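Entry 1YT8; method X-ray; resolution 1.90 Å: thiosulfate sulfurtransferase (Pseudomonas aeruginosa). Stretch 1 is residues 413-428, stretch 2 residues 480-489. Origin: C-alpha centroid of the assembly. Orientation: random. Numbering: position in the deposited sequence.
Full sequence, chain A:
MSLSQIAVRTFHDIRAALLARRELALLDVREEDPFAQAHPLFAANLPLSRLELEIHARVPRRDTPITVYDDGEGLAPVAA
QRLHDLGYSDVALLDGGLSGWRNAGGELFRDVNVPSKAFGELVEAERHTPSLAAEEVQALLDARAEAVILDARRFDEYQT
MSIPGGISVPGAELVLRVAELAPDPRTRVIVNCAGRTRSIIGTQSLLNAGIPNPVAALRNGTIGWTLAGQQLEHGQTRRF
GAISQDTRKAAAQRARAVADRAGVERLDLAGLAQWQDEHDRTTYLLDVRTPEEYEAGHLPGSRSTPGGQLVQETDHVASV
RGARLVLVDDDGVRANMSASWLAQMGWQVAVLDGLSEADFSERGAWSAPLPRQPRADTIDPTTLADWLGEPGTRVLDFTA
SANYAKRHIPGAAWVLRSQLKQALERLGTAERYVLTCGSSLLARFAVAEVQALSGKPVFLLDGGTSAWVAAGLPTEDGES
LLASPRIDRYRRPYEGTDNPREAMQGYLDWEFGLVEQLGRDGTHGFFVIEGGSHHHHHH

Stretch 1 413-428: AWVLRSQLKQALERLG
Stretch 2 480-489: SLLASPRIDR

How do the two backbones meet? Stretch 1 enters as a short strand, Ala413 and Trp414, runs extended through Leu416, turns at Arg417 and Ser418, and continues as a helix from Leu420, with Gln419 at the N-cap position. Gly428 leaves the helix with phi/psi 86/-139, a positive phi that suits glycine. Stretch 2 has no regular helix or strand, yet Leu481 and Leu482 are extended (-149/101 and -100/113) before Ala483 bends to -93/-1 and Ser484 extends again at -141/160. A single bridge pairs Trp414 with Leu482, their CA atoms 4.9 Å apart. Two hydrogen bonds make it: Trp414 N to Leu481 O, 2.9 Å, and Ala483 N to Trp414 O, also 2.9 Å. The chains run in the same direction, Ala413 lying beside Leu481 and Val415 beside Ser484.

What continues the connection beyond the bridge? Ser484, chi1 m, points its CA-to-CB bond toward stretch 1, and its OG accepts a hydrogen bond from Leu416 N at 3.1 Å. A small hydroxyl thus takes over where backbone pairing stops. The same Ser484 OG lies 2.7 Å from the O of water 1, which donates to Gln419 O at 2.9 Å and so links the serine to the start of the helix. Farther along, Arg426, extended after an m chi1, brings NH1 to 3.3 Å from Ala483 O in a weak hydrogen bond at the edge of its guanidinium.

Why does alanine suit position 483? Its CB points toward stretch 1 into a close apolar pocket, 3.8 Å from Val415 CG1, 3.8 Å from Leu427 CD1 and 4.0 Å from Ala423 CB. The short side chains of Ala423 and Ala483 let helix and loop approach to 5.0 Å between their CA atoms. Leu427 (m, t) also reaches Leu481, CD2 to CD2 at 4.0 Å, while Leu481 CD2 packs 3.8 Å from Ala413 CB.

How is the other end covered? Trp414, chi1 t and chi2 75°, starts sideways but carries its indole along stretch 2. Its CZ3 edge meets Ser484 O at 3.4 Å and Pro485 O at 3.5 Å; its CB lies 3.8 Å from Leu482 CD2. Tryptophan's broad ring suits this long, buried site, and NE1 is satisfied elsewhere in the structure. Leu416 (m, t) points toward stretch 2, placing CD1 3.8 Å from Ile487 CG1 and CD2 3.9 Å from Asp488 CB. In all, the contact buries 721 Å², both sides summed.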

ATOM      1  N   ALA A 413      22.572  -6.307  15.088  1.00 15.05           N
ATOM      2  CA  ALA A 413      22.765  -6.755  13.715  1.00 14.31           C
ATOM      3  C   ALA A 413      21.406  -6.769  13.018  1.00 14.91           C
ATOM      4  O   ALA A 413      20.439  -7.316  13.544  1.00 11.37           O
ATOM      5  CB  ALA A 413      23.375  -8.161  13.695  1.00 12.83           C
ATOM      6  N   TRP A 414      21.323  -6.149  11.844  1.00 15.21           N
ATOM      7  CA  TRP A 414      20.059  -6.147  11.119  1.00 14.94           C
ATOM      8  C   TRP A 414      19.915  -7.477  10.387  1.00 12.11           C
ATOM      9  O   TRP A 414      20.873  -7.983   9.796  1.00 12.31           O
ATOM     10  CB  TRP A 414      19.993  -4.999  10.104  1.00 14.40           C
ATOM     11  CG  TRP A 414      18.690  -4.996   9.362  1.00 15.50           C
ATOM     12  CD1 TRP A 414      17.474  -4.600   9.843  1.00 15.08           C
ATOM     13  CD2 TRP A 414      18.454  -5.507   8.044  1.00 15.66           C
ATOM     14  NE1 TRP A 414      16.492  -4.840   8.908  1.00 15.30           N
ATOM     15  CE2 TRP A 414      17.066  -5.397   7.795  1.00 16.00           C
ATOM     16  CE3 TRP A 414      19.280  -6.053   7.051  1.00 15.84           C
ATOM     17  CZ2 TRP A 414      16.481  -5.812   6.589  1.00 16.02           C
ATOM     18  CZ3 TRP A 414      18.699  -6.468   5.849  1.00 16.49           C
ATOM     19  CH2 TRP A 414      17.310  -6.343   5.632  1.00 15.14           C
ATOM     20  N   VAL A 415      18.712  -8.039  10.421  1.00 13.74           N
ATOM     21  CA  VAL A 415      18.457  -9.313   9.766  1.00 14.98           C
ATOM     22  C   VAL A 415      17.087  -9.367   9.105  1.00 13.48           C
ATOM     23  O   VAL A 415      16.193  -8.577   9.419  1.00 15.91           O
ATOM     24  CB  VAL A 415      18.511 -10.492  10.772  1.00 15.76           C
ATOM     25  CG1 VAL A 415      19.879 -10.569  11.432  1.00 15.82           C
ATOM     26  CG2 VAL A 415      17.432 -10.317  11.824  1.00 16.73           C
ATOM     27  N   LEU A 416      16.949 -10.309   8.184  1.00 14.92           N
ATOM     28  CA  LEU A 416      15.700 -10.572   7.488  1.00 15.21           C
ATOM     29  C   LEU A 416      15.174 -11.826   8.168  1.00 15.46           C
ATOM     30  O   LEU A 416      15.891 -12.821   8.269  1.00 14.96           O
ATOM     31  CB  LEU A 416      15.947 -10.890   6.012  1.00 15.28           C
ATOM     32  CG  LEU A 416      16.200  -9.750   5.029  1.00 14.99           C
ATOM     33  CD1 LEU A 416      16.517 -10.335   3.655  1.00 15.72           C
ATOM     34  CD2 LEU A 416      14.970  -8.849   4.964  1.00 15.01           C
ATOM     35  N   ARG A 417      13.938 -11.790   8.638  1.00 15.19           N
ATOM     36  CA  ARG A 417      13.383 -12.961   9.292  1.00 17.93           C
ATOM     37  C   ARG A 417      13.335 -14.147   8.332  1.00 18.10           C
ATOM     38  O   ARG A 417      13.452 -15.301   8.750  1.00 20.21           O
ATOM     39  CB  ARG A 417      11.978 -12.665   9.817  1.00 16.82           C
ATOM     40  CG  ARG A 417      11.358 -13.845  10.543  1.00 18.95           C
ATOM     41  CD  ARG A 417       9.964 -13.533  11.018  1.00 21.20           C
ATOM     42  NE  ARG A 417       9.286 -14.723  11.519  1.00 21.30           N
ATOM     43  CZ  ARG A 417       7.967 -14.872  11.531  1.00 23.05           C
ATOM     44  NH1 ARG A 417       7.189 -13.901  11.068  1.00 20.81           N
ATOM     45  NH2 ARG A 417       7.427 -15.996  11.988  1.00 18.77           N
ATOM     46  N   SER A 418      13.186 -13.852   7.043  1.00 17.97           N
ATOM     47  CA  SER A 418      13.100 -14.877   6.005  1.00 17.74           C
ATOM     48  C   SER A 418      14.431 -15.539   5.664  1.00 17.16           C
ATOM     49  O   SER A 418      14.460 -16.532   4.941  1.00 15.94           O
ATOM     50  CB  SER A 418      12.497 -14.281   4.727  1.00 15.51           C
ATOM     51  OG  SER A 418      13.347 -13.290   4.173  1.00 14.59           O
ATOM     52  N   GLN A 419      15.526 -14.987   6.181  1.00 17.09           N
ATOM     53  CA  GLN A 419      16.855 -15.533   5.917  1.00 15.88           C
ATOM     54  C   GLN A 419      17.669 -15.670   7.202  1.00 15.94           C
ATOM     55  O   GLN A 419      18.869 -15.386   7.224  1.00 15.99           O
ATOM     56  CB  GLN A 419      17.598 -14.628   4.922  1.00 17.75           C
ATOM     57  CG  GLN A 419      16.929 -14.543   3.555  1.00 18.89           C
ATOM     58  CD  GLN A 419      17.728 -13.738   2.545  1.00 20.10           C
ATOM     59  OE1 GLN A 419      18.946 -13.591   2.670  1.00 20.19           O
ATOM     60  NE2 GLN A 419      17.047 -13.232   1.523  1.00 18.23           N
ATOM     61  N   LEU A 420      17.015 -16.125   8.266  1.00 15.48           N
ATOM     62  CA  LEU A 420      17.675 -16.279   9.555  1.00 16.28           C
ATOM     63  C   LEU A 420      18.797 -17.314   9.584  1.00 17.02           C
ATOM     64  O   LEU A 420      19.806 -17.111  10.259  1.00 15.79           O
ATOM     65  CB  LEU A 420      16.645 -16.607  10.639  1.00 15.58           C
ATOM     66  CG  LEU A 420      15.826 -15.427  11.175  1.00 15.19           C
ATOM     67  CD1 LEU A 420      14.737 -15.937  12.102  1.00 15.35           C
ATOM     68  CD2 LEU A 420      16.750 -14.457  11.915  1.00 17.22           C
ATOM     69  N   LYS A 421      18.631 -18.421   8.868  1.00 16.56           N
ATOM     70  CA  LYS A 421      19.666 -19.448   8.867  1.00 18.08           C
ATOM     71  C   LYS A 421      20.990 -18.844   8.421  1.00 19.17           C
ATOM     72  O   LYS A 421      22.013 -18.976   9.098  1.00 16.35           O
ATOM     73  CB  LYS A 421      19.286 -20.601   7.936  1.00 19.28           C
ATOM     74  CG  LYS A 421      20.307 -21.733   7.917  1.00 24.98           C
ATOM     75  CD  LYS A 421      19.864 -22.859   6.996  1.00 30.04           C
ATOM     76  CE  LYS A 421      20.830 -24.038   7.045  1.00 32.12           C
ATOM     77  NZ  LYS A 421      22.192 -23.674   6.565  1.00 34.90           N
ATOM     78  N   GLN A 422      20.958 -18.165   7.281  1.00 18.91           N
ATOM     79  CA  GLN A 422      22.152 -17.536   6.736  1.00 19.15           C
ATOM     80  C   GLN A 422      22.702 -16.449   7.659  1.00 17.39           C
ATOM     81  O   GLN A 422      23.912 -16.348   7.856  1.00 17.74           O
ATOM     82  CB  GLN A 422      21.842 -16.937   5.364  1.00 20.61           C
ATOM     83  CG  GLN A 422      23.049 -16.313   4.684  1.00 25.70           C
ATOM     84  CD  GLN A 422      22.701 -15.660   3.359  1.00 28.85           C
ATOM     85  OE1 GLN A 422      21.867 -14.752   3.297  1.00 30.87           O
ATOM     86  NE2 GLN A 422      23.340 -16.117   2.291  1.00 30.19           N
ATOM     87  N   ALA A 423      21.816 -15.636   8.225  1.00 16.65           N
ATOM     88  CA  ALA A 423      22.246 -14.558   9.108  1.00 14.72           C
ATOM     89  C   ALA A 423      22.973 -15.079  10.340  1.00 16.27           C
ATOM     90  O   ALA A 423      24.025 -14.559  10.719  1.00 13.00           O
ATOM     91  CB  ALA A 423      21.053 -13.723   9.532  1.00 14.86           C
ATOM     92  N   LEU A 424      22.405 -16.103  10.968  1.00 15.23           N
ATOM     93  CA  LEU A 424      23.000 -16.684  12.163  1.00 17.19           C
ATOM     94  C   LEU A 424      24.361 -17.302  11.865  1.00 17.73           C
ATOM     95  O   LEU A 424      25.281 -17.206  12.678  1.00 18.20           O
ATOM     96  CB  LEU A 424      22.053 -17.726  12.767  1.00 17.99           C
ATOM     97  CG  LEU A 424      20.723 -17.173  13.286  1.00 19.10           C
ATOM     98  CD1 LEU A 424      19.849 -18.311  13.790  1.00 22.17           C
ATOM     99  CD2 LEU A 424      20.986 -16.172  14.400  1.00 21.05           C
ATOM    100  N   GLU A 425      24.490 -17.934  10.701  1.00 18.69           N
ATOM    101  CA  GLU A 425      25.759 -18.536  10.314  1.00 19.87           C
ATOM    102  C   GLU A 425      26.804 -17.432  10.198  1.00 19.83           C
ATOM    103  O   GLU A 425      27.909 -17.559  10.728  1.00 19.89           O
ATOM    104  CB  GLU A 425      25.631 -19.265   8.972  1.00 23.82           C
ATOM    105  CG  GLU A 425      24.651 -20.421   8.986  1.00 27.15           C
ATOM    106  CD  GLU A 425      24.585 -21.153   7.657  1.00 30.78           C
ATOM    107  OE1 GLU A 425      24.586 -20.484   6.601  1.00 33.49           O
ATOM    108  OE2 GLU A 425      24.517 -22.399   7.669  1.00 32.32           O
ATOM    109  N   ARG A 426      26.447 -16.345   9.515  1.00 18.19           N
ATOM    110  CA  ARG A 426      27.359 -15.213   9.336  1.00 16.35           C
ATOM    111  C   ARG A 426      27.802 -14.575  10.650  1.00 15.90           C
ATOM    112  O   ARG A 426      28.978 -14.250  10.826  1.00 17.16           O
ATOM    113  CB  ARG A 426      26.707 -14.134   8.459  1.00 17.24           C
ATOM    114  CG  ARG A 426      26.683 -14.467   6.980  1.00 18.45           C
ATOM    115  CD  ARG A 426      25.923 -13.415   6.174  1.00 21.20           C
ATOM    116  NE  ARG A 426      25.988 -13.709   4.745  1.00 24.81           N
ATOM    117  CZ  ARG A 426      25.244 -13.117   3.816  1.00 25.90           C
ATOM    118  NH1 ARG A 426      24.361 -12.187   4.154  1.00 26.38           N
ATOM    119  NH2 ARG A 426      25.399 -13.446   2.539  1.00 26.75           N
ATOM    120  N   LEU A 427      26.861 -14.394  11.568  1.00 14.76           N
ATOM    121  CA  LEU A 427      27.154 -13.771  12.851  1.00 15.15           C
ATOM    122  C   LEU A 427      27.973 -14.651  13.791  1.00 16.52           C
ATOM    123  O   LEU A 427      28.466 -14.182  14.822  1.00 17.13           O
ATOM    124  CB  LEU A 427      25.848 -13.341  13.517  1.00 16.34           C
ATOM    125  CG  LEU A 427      25.138 -12.225  12.740  1.00 18.24           C
ATOM    126  CD1 LEU A 427      23.726 -12.022  13.261  1.00 17.66           C
ATOM    127  CD2 LEU A 427      25.950 -10.938  12.858  1.00 16.91           C
ATOM    128  N   GLY A 428      28.120 -15.922  13.432  1.00 17.08           N
ATOM    129  CA  GLY A 428      28.899 -16.830  14.252  1.00 21.77           C
ATOM    130  C   GLY A 428      28.085 -17.468  15.357  1.00 23.93           C
ATOM    131  O   GLY A 428      26.940 -17.865  15.148  1.00 28.74           O
ATOM    132  N   SER A 480      25.537  -0.214  10.450  1.00 18.61           N
ATOM    133  CA  SER A 480      26.560  -0.758  11.339  1.00 17.14           C
ATOM    134  C   SER A 480      26.916  -2.221  11.100  1.00 15.80           C
ATOM    135  O   SER A 480      28.088  -2.561  10.914  1.00 16.15           O
ATOM    136  CB  SER A 480      26.122  -0.561  12.791  1.00 16.30           C
ATOM    137  OG  SER A 480      25.805   0.800  13.022  1.00 18.97           O
ATOM    138  N   LEU A 481      25.911  -3.089  11.113  1.00 14.91           N
ATOM    139  CA  LEU A 481      26.144  -4.510  10.901  1.00 13.65           C
ATOM    140  C   LEU A 481      24.952  -5.166  10.214  1.00 14.05           C
ATOM    141  O   LEU A 481      23.947  -5.452  10.855  1.00 16.06           O
ATOM    142  CB  LEU A 481      26.408  -5.197  12.242  1.00 15.00           C
ATOM    143  CG  LEU A 481      26.759  -6.687  12.194  1.00 17.65           C
ATOM    144  CD1 LEU A 481      27.949  -6.921  11.275  1.00 17.46           C
ATOM    145  CD2 LEU A 481      27.064  -7.174  13.607  1.00 18.62           C
ATOM    146  N   LEU A 482      25.068  -5.399   8.909  1.00 14.70           N
ATOM    147  CA  LEU A 482      23.991  -6.024   8.145  1.00 14.61           C
ATOM    148  C   LEU A 482      24.308  -7.501   7.951  1.00 13.43           C
ATOM    149  O   LEU A 482      25.257  -7.853   7.252  1.00 15.51           O
ATOM    150  CB  LEU A 482      23.847  -5.340   6.782  1.00 14.11           C
ATOM    151  CG  LEU A 482      23.676  -3.817   6.817  1.00 15.03           C
ATOM    152  CD1 LEU A 482      23.640  -3.273   5.396  1.00 15.99           C
ATOM    153  CD2 LEU A 482      22.401  -3.456   7.569  1.00 14.09           C
ATOM    154  N   ALA A 483      23.512  -8.361   8.576  1.00 14.95           N
ATOM    155  CA  ALA A 483      23.715  -9.800   8.482  1.00 15.04           C
ATOM    156  C   ALA A 483      22.881 -10.403   7.355  1.00 15.91           C
ATOM    157  O   ALA A 483      22.931 -11.609   7.110  1.00 17.32           O
ATOM    158  CB  ALA A 483      23.362 -10.457   9.810  1.00 14.00           C
ATOM    159  N   SER A 484      22.114  -9.553   6.681  1.00 16.77           N
ATOM    160  CA  SER A 484      21.264  -9.963   5.563  1.00 17.30           C
ATOM    161  C   SER A 484      21.330  -8.874   4.500  1.00 16.33           C
ATOM    162  O   SER A 484      21.690  -7.739   4.793  1.00 17.18           O
ATOM    163  CB  SER A 484      19.802 -10.112   6.011  1.00 15.71           C
ATOM    164  OG  SER A 484      19.631 -11.139   6.971  1.00 14.68           O
ATOM    165  N   PRO A 485      20.984  -9.205   3.247  1.00 18.97           N
ATOM    166  CA  PRO A 485      21.017  -8.202   2.175  1.00 19.15           C
ATOM    167  C   PRO A 485      19.805  -7.272   2.289  1.00 18.14           C
ATOM    168  O   PRO A 485      18.715  -7.722   2.633  1.00 17.42           O
ATOM    169  CB  PRO A 485      20.978  -9.057   0.912  1.00 19.27           C
ATOM    170  CG  PRO A 485      20.102 -10.208   1.333  1.00 19.62           C
ATOM    171  CD  PRO A 485      20.641 -10.537   2.714  1.00 19.72           C
ATOM    172  N   ARG A 486      19.990  -5.982   2.009  1.00 17.90           N
ATOM    173  CA  ARG A 486      18.879  -5.033   2.094  1.00 18.11           C
ATOM    174  C   ARG A 486      17.961  -5.124   0.882  1.00 16.92           C
ATOM    175  O   ARG A 486      18.048  -4.309  -0.037  1.00 18.70           O
ATOM    176  CB  ARG A 486      19.384  -3.590   2.229  1.00 17.82           C
ATOM    177  CG  ARG A 486      19.984  -3.257   3.580  1.00 19.77           C
ATOM    178  CD  ARG A 486      20.296  -1.768   3.705  1.00 19.18           C
ATOM    179  NE  ARG A 486      19.092  -0.940   3.757  1.00 20.49           N
ATOM    180  CZ  ARG A 486      19.101   0.380   3.929  1.00 20.46           C
ATOM    181  NH1 ARG A 486      20.253   1.022   4.062  1.00 20.03           N
ATOM    182  NH2 ARG A 486      17.961   1.058   3.983  1.00 17.92           N
ATOM    183  N   ILE A 487      17.081  -6.118   0.889  1.00 15.78           N
ATOM    184  CA  ILE A 487      16.136  -6.313  -0.204  1.00 14.33           C
ATOM    185  C   ILE A 487      14.700  -6.220   0.305  1.00 15.56           C
ATOM    186  O   ILE A 487      13.759  -6.575  -0.410  1.00 14.96           O
ATOM    187  CB  ILE A 487      16.323  -7.699  -0.857  1.00 14.24           C
ATOM    188  CG1 ILE A 487      16.164  -8.796   0.204  1.00 12.24           C
ATOM    189  CG2 ILE A 487      17.685  -7.775  -1.534  1.00 14.05           C
ATOM    190  CD1 ILE A 487      16.161 -10.210  -0.353  1.00 12.45           C
ATOM    191  N   ASP A 488      14.530  -5.736   1.534  1.00 15.28           N
ATOM    192  CA  ASP A 488      13.202  -5.644   2.118  1.00 15.73           C
ATOM    193  C   ASP A 488      12.329  -4.526   1.559  1.00 15.40           C
ATOM    194  O   ASP A 488      11.122  -4.512   1.793  1.00 16.47           O
ATOM    195  CB  ASP A 488      13.290  -5.565   3.657  1.00 15.23           C
ATOM    196  CG  ASP A 488      14.071  -4.357   4.163  1.00 14.72           C
ATOM    197  OD1 ASP A 488      15.025  -3.909   3.496  1.00 17.06           O
ATOM    198  OD2 ASP A 488      13.740  -3.871   5.265  1.00 17.46           O
ATOM    199  N   ARG A 489      12.928  -3.606   0.807  1.00 16.44           N
ATOM    200  CA  ARG A 489      12.164  -2.516   0.207  1.00 17.51           C
ATOM    201  C   ARG A 489      12.568  -2.197  -1.228  1.00 17.64           C
ATOM    202  O   ARG A 489      13.747  -2.052  -1.543  1.00 18.43           O
ATOM    203  CB  ARG A 489      12.270  -1.237   1.048  1.00 19.58           C
ATOM    204  CG  ARG A 489      11.654  -0.023   0.350  1.00 23.39           C
ATOM    205  CD  ARG A 489      11.551   1.198   1.241  1.00 27.26           C
ATOM    206  NE  ARG A 489      10.990   2.332   0.505  1.00 30.87           N
ATOM    207  CZ  ARG A 489      11.629   2.990  -0.458  1.00 32.04           C
ATOM    208  NH1 ARG A 489      12.862   2.640  -0.802  1.00 33.58           N
ATOM    209  NH2 ARG A 489      11.024   3.985  -1.098  1.00 34.62           N
TER
HETATM  210  O   HOH W   1      20.553 -13.415   5.845  1.00 20.31           O